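Local structure of acetyltransferase, GNAT family (Streptococcus pneumoniae, 2I79) at the interface of chains A and B. The protein belongs to the GNAT family and catalyses transfer of the acetyl group of acetyl coenzyme A to an acceptor substrate, probably an amine such as that of an amino acid. Coordinates in Å, arbitrary orientation; residue numbers count along the deposited sequence, not the author numbering. Chains: chain A/B, Acetyltransferase, GNAT family.

Contact 1: the interface of chains A and B. Residues chain A 30, 32-35, 129, 153-155; chain B 81, 83-84.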
# COMPACT_ATOMS: atom_id res chain seq x y z
N ASP A 30 2.65 19.84 2.17
CA ASP A 30 3.40 18.58 2.28
C ASP A 30 2.66 17.54 3.15
O ASP A 30 3.28 16.70 3.81
CB ASP A 30 4.84 18.85 2.74
CG ASP A 30 4.92 19.66 4.03
OD1 ASP A 30 3.85 20.05 4.58
OD2 ASP A 30 6.06 19.88 4.50
N THR A 32 0.63 15.15 2.00
CA THR A 32 0.53 13.85 1.34
C THR A 32 1.86 13.49 0.70
O THR A 32 2.82 14.22 0.81
CB THR A 32 -0.59 13.86 0.28
OG1 THR A 32 -0.16 14.55 -0.91
CG2 THR A 32 -1.86 14.52 0.87
N SER A 33 1.91 12.34 0.04
CA SER A 33 3.17 11.86 -0.53
C SER A 33 3.57 12.66 -1.78
O SER A 33 4.74 12.64 -2.19
CB SER A 33 3.07 10.37 -0.83
OG SER A 33 2.03 10.18 -1.79
N LEU A 34 2.60 13.39 -2.35
CA LEU A 34 2.88 14.44 -3.34
C LEU A 34 3.86 15.46 -2.79
O LEU A 34 3.73 15.93 -1.64
CB LEU A 34 1.59 15.15 -3.75
CG LEU A 34 0.51 14.37 -4.54
CD1 LEU A 34 -0.71 15.29 -4.76
CD2 LEU A 34 1.02 13.81 -5.86
N ASP A 35 4.85 15.80 -3.60
CA ASP A 35 5.82 16.84 -3.30
C ASP A 35 6.13 17.67 -4.53
O ASP A 35 5.45 17.56 -5.54
CB ASP A 35 7.10 16.26 -2.66
CG ASP A 35 7.97 15.44 -3.62
OD1 ASP A 35 7.87 15.51 -4.86
OD2 ASP A 35 8.80 14.71 -3.09
N GLN A 129 -1.21 12.07 8.18
CA GLN A 129 -0.23 12.60 9.13
C GLN A 129 -0.95 13.09 10.40
O GLN A 129 -2.01 13.71 10.33
CB GLN A 129 0.60 13.72 8.51
CG GLN A 129 1.47 13.33 7.31
CD GLN A 129 2.05 14.55 6.58
OE1 GLN A 129 1.82 15.70 6.98
NE2 GLN A 129 2.79 14.31 5.49
N GLY A 153 5.97 7.43 9.67
CA GLY A 153 5.07 7.19 8.56
C GLY A 153 5.32 8.11 7.37
O GLY A 153 4.94 7.81 6.25
N ALA A 154 5.94 9.25 7.64
CA ALA A 154 6.20 10.26 6.62
C ALA A 154 7.50 11.00 6.95
O ALA A 154 7.87 11.18 8.14
CB ALA A 154 5.05 11.23 6.55
N TYR A 155 8.15 11.47 5.89
CA TYR A 155 9.37 12.25 5.95
C TYR A 155 9.10 13.64 5.35
O TYR A 155 8.61 13.74 4.22
CB TYR A 155 10.42 11.50 5.15
CG TYR A 155 11.76 12.17 5.08
CD1 TYR A 155 12.22 12.75 3.90
CD2 TYR A 155 12.59 12.18 6.19
CE1 TYR A 155 13.47 13.36 3.83
CE2 TYR A 155 13.84 12.78 6.14
CZ TYR A 155 14.28 13.37 4.96
OH TYR A 155 15.53 13.96 4.94
N ARG B 81 8.95 7.85 -3.79
CA ARG B 81 8.75 9.24 -3.39
C ARG B 81 9.41 9.54 -2.05
O ARG B 81 9.44 8.69 -1.17
CB ARG B 81 7.26 9.57 -3.28
CG ARG B 81 6.54 9.55 -4.59
CD ARG B 81 5.12 10.08 -4.45
NE ARG B 81 4.35 9.77 -5.66
CZ ARG B 81 4.11 10.62 -6.66
NH1 ARG B 81 4.56 11.86 -6.61
NH2 ARG B 81 3.41 10.22 -7.71
N ARG B 83 8.63 11.28 0.50
CA ARG B 83 7.75 11.21 1.67
C ARG B 83 7.89 9.86 2.40
O ARG B 83 7.89 9.82 3.62
CB ARG B 83 6.28 11.45 1.26
CG ARG B 83 5.29 11.66 2.43
CD ARG B 83 5.46 13.06 3.07
NE ARG B 83 5.09 14.10 2.11
CZ ARG B 83 5.89 15.07 1.65
NH1 ARG B 83 5.42 15.91 0.75
NH2 ARG B 83 7.12 15.25 2.10
N VAL B 84 8.06 8.79 1.65
CA VAL B 84 7.95 7.42 2.15
C VAL B 84 9.06 6.48 1.68
O VAL B 84 9.01 5.29 1.94
CB VAL B 84 6.58 6.80 1.71
CG1 VAL B 84 5.41 7.52 2.37
CG2 VAL B 84 6.44 6.79 0.18
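The backbone carbonyl oxygen of A:Thr32 takes the shortest polar bond of this contact: the guanidinium NE of B:Arg83 gives its N-H to A:Thr32 O over 2.6 Å, nearly straight (164° at the hydrogen). The oxygen lies in the guanidinium plane, whereas the donor approaches from above the plane of the carbonyl. NH1 leans towards the same oxygen in a weak second bond, and another weak one runs from B:Arg83 NH1 to A:Leu34 O (2.9 Å). On the far side of the group, B:Arg83 NH2 meets A:Tyr155 O at 3.0 Å, again in the guanidinium plane and also in that of the carbonyl. Main-chain oxygens from two separate segments thus fix the orientation of the guanidinium plane. Another carbonyl, A:Asp30 O, stands over one face near the rim; it is steadied by the side-chain amide of A:Gln129, whose NE2 donates to A:Asp30 O (3.0 Å), the amide being turned almost perpendicular to the guanidinium.

The shape of the arginine explains this reach. CG is anti to the backbone N (chi1 -169°), and bends at chi2 and chi3 then fold the chain between the two segments. On one flank B:Arg83 CB packs against A:Ser33 CA (3.6 Å); on the other, CD rests near the methyl of A:Ala154. The main chain of B:Arg83 takes part as well, its O accepting the N-H of A:Tyr155 (N to O 2.8 Å). Alongside, B:Arg81 extends past A:Ser33, its CD 3.4 Å from A:Ser33 O. A:Asp30 OD2 stands 5.3 Å from B:Arg83 NH2, and the carboxylate of A:Asp35 is similarly distant from NH1, so they may favour the positive charge without pairing with it.

An arginine from one subunit thereby joins the loop at 30-35 to strand 154-156 of the other, probably stabilising a two-fold dimer and possibly the nearby acetyl coenzyme A pocket, whose lining residues include one in this loop, at position 31.

Contact 2: the interface of chains A and B. Residues chain A 86, 122, 170-171; chain B 151-152, 161.
A:His86 and B:Phe161 meet edge to face: B:Phe161 CE1 lies over the centre of the imidazole, 3.7 Å from A:His86 CG, with the ring planes 57° apart. CG of A:His86 sits between the backbone N and the carbonyl carbon (chi1 60°), which presents the imidazole face to the phenyl edge. A:Arg122 extends the packing at the far rim, CG touching B:Phe161 CZ (3.7 Å) and the guanidinium standing upright to the phenyl.

Beside this cluster runs B:Arg152, extended from CG to NE, its CD above the rim of the phenyl face. B:Arg152 NH1 donates to A:Arg122 O over 2.9 Å, on a lone pair. A weaker bond runs from NH1 to A:Ile171 O. A:Ile171 O also receives A:Arg122 NE (3.0 Å), which helps position A:Arg122. A:Arg122 NH2 and B:Arg152 NH2 lie 3.6 Å apart; A:Ile171 O, shared by both arginines, and A:Arg122 O may offset the repulsion of like charges.

A:Leu170 CB covers part of one face of the B:Arg152 guanidinium, and A:Leu170 CD2 meets B:Arg152 CD at 3.7 Å. The packing is looser at the outer end, where A:Leu170 CD1 merely brushes the carboxylate of B:Glu151, 3.8 Å from its OE1.

In the fold, the end of strand 160-170, the last modelled residue and the loops at 86 and 122 face the 151-152 turn and the start of strand 161-170 of the partner.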
# COMPACT_ATOMS: atom_id res chain seq x y z
N HIS A 86 -11.88 -6.29 -1.31
CA HIS A 86 -12.96 -5.54 -0.64
C HIS A 86 -12.48 -4.28 0.08
O HIS A 86 -13.29 -3.58 0.67
CB HIS A 86 -13.64 -6.47 0.39
CG HIS A 86 -12.69 -6.97 1.44
ND1 HIS A 86 -12.60 -6.39 2.69
CD2 HIS A 86 -11.72 -7.90 1.39
CE1 HIS A 86 -11.65 -7.00 3.38
NE2 HIS A 86 -11.10 -7.91 2.61
N ARG A 122 -15.98 -3.51 1.07
CA ARG A 122 -16.50 -3.62 2.43
C ARG A 122 -15.63 -2.88 3.47
O ARG A 122 -15.86 -2.97 4.67
CB ARG A 122 -16.60 -5.09 2.81
CG ARG A 122 -17.45 -5.95 1.85
CD ARG A 122 -18.90 -5.48 1.71
NE ARG A 122 -19.59 -5.44 3.00
CZ ARG A 122 -19.99 -6.52 3.67
NH1 ARG A 122 -19.81 -7.74 3.16
NH2 ARG A 122 -20.57 -6.40 4.85
N LEU A 170 -15.84 0.65 7.90
CA LEU A 170 -16.51 -0.52 7.32
C LEU A 170 -17.74 -0.06 6.56
O LEU A 170 -18.44 0.83 7.01
CB LEU A 170 -16.91 -1.53 8.39
CG LEU A 170 -15.79 -2.03 9.29
CD1 LEU A 170 -16.32 -3.06 10.31
CD2 LEU A 170 -14.65 -2.59 8.47
N ILE A 171 -17.97 -0.64 5.39
CA ILE A 171 -19.13 -0.30 4.55
C ILE A 171 -19.89 -1.54 4.06
O ILE A 171 -19.34 -2.64 4.08
CB ILE A 171 -18.72 0.58 3.36
CG1 ILE A 171 -17.55 -0.02 2.59
CG2 ILE A 171 -18.33 2.04 3.82
CD1 ILE A 171 -17.11 0.90 1.50
N GLU B 151 -10.17 -4.13 11.34
CA GLU B 151 -11.27 -5.06 11.01
C GLU B 151 -11.45 -5.24 9.50
O GLU B 151 -11.40 -4.29 8.76
CB GLU B 151 -12.60 -4.57 11.59
CG GLU B 151 -13.04 -5.26 12.86
CD GLU B 151 -14.47 -4.85 13.26
OE1 GLU B 151 -15.42 -5.62 12.97
OE2 GLU B 151 -14.63 -3.76 13.83
N ARG B 152 -11.73 -6.47 9.09
CA ARG B 152 -11.81 -6.84 7.68
C ARG B 152 -10.53 -6.47 6.95
O ARG B 152 -10.58 -5.99 5.83
CB ARG B 152 -13.02 -6.18 7.00
CG ARG B 152 -14.33 -6.30 7.75
CD ARG B 152 -15.50 -5.84 6.86
NE ARG B 152 -16.79 -5.94 7.55
CZ ARG B 152 -17.89 -5.26 7.22
NH1 ARG B 152 -17.89 -4.39 6.21
NH2 ARG B 152 -18.99 -5.42 7.93
N PHE B 161 -14.68 -12.40 6.89
CA PHE B 161 -13.73 -11.32 7.17
C PHE B 161 -13.01 -11.47 8.50
O PHE B 161 -13.63 -11.78 9.52
CB PHE B 161 -14.42 -9.96 7.15
CG PHE B 161 -15.07 -9.64 5.85
CD1 PHE B 161 -14.30 -9.32 4.75
CD2 PHE B 161 -16.45 -9.68 5.72
CE1 PHE B 161 -14.87 -9.06 3.55
CE2 PHE B 161 -17.05 -9.40 4.52
CZ PHE B 161 -16.24 -9.10 3.41

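About 26 Å separates the centres of the C-alpha atoms of contact 1 and contact 2, yet they draw on the same parts of the protein. The loop between strands 69-77 and 87-94 supplies chain B residues to contact 1 and a chain A residue to contact 2, while the segment at 151-155 serves from chain A in the first and from chain B in the second. Two-fold symmetry gives each contact a twin, so in either direction this loop of one subunit meets that segment of the other. Such reciprocal pairing at four places would be expected to limit rocking of the subunits, if this dimer is the biological one.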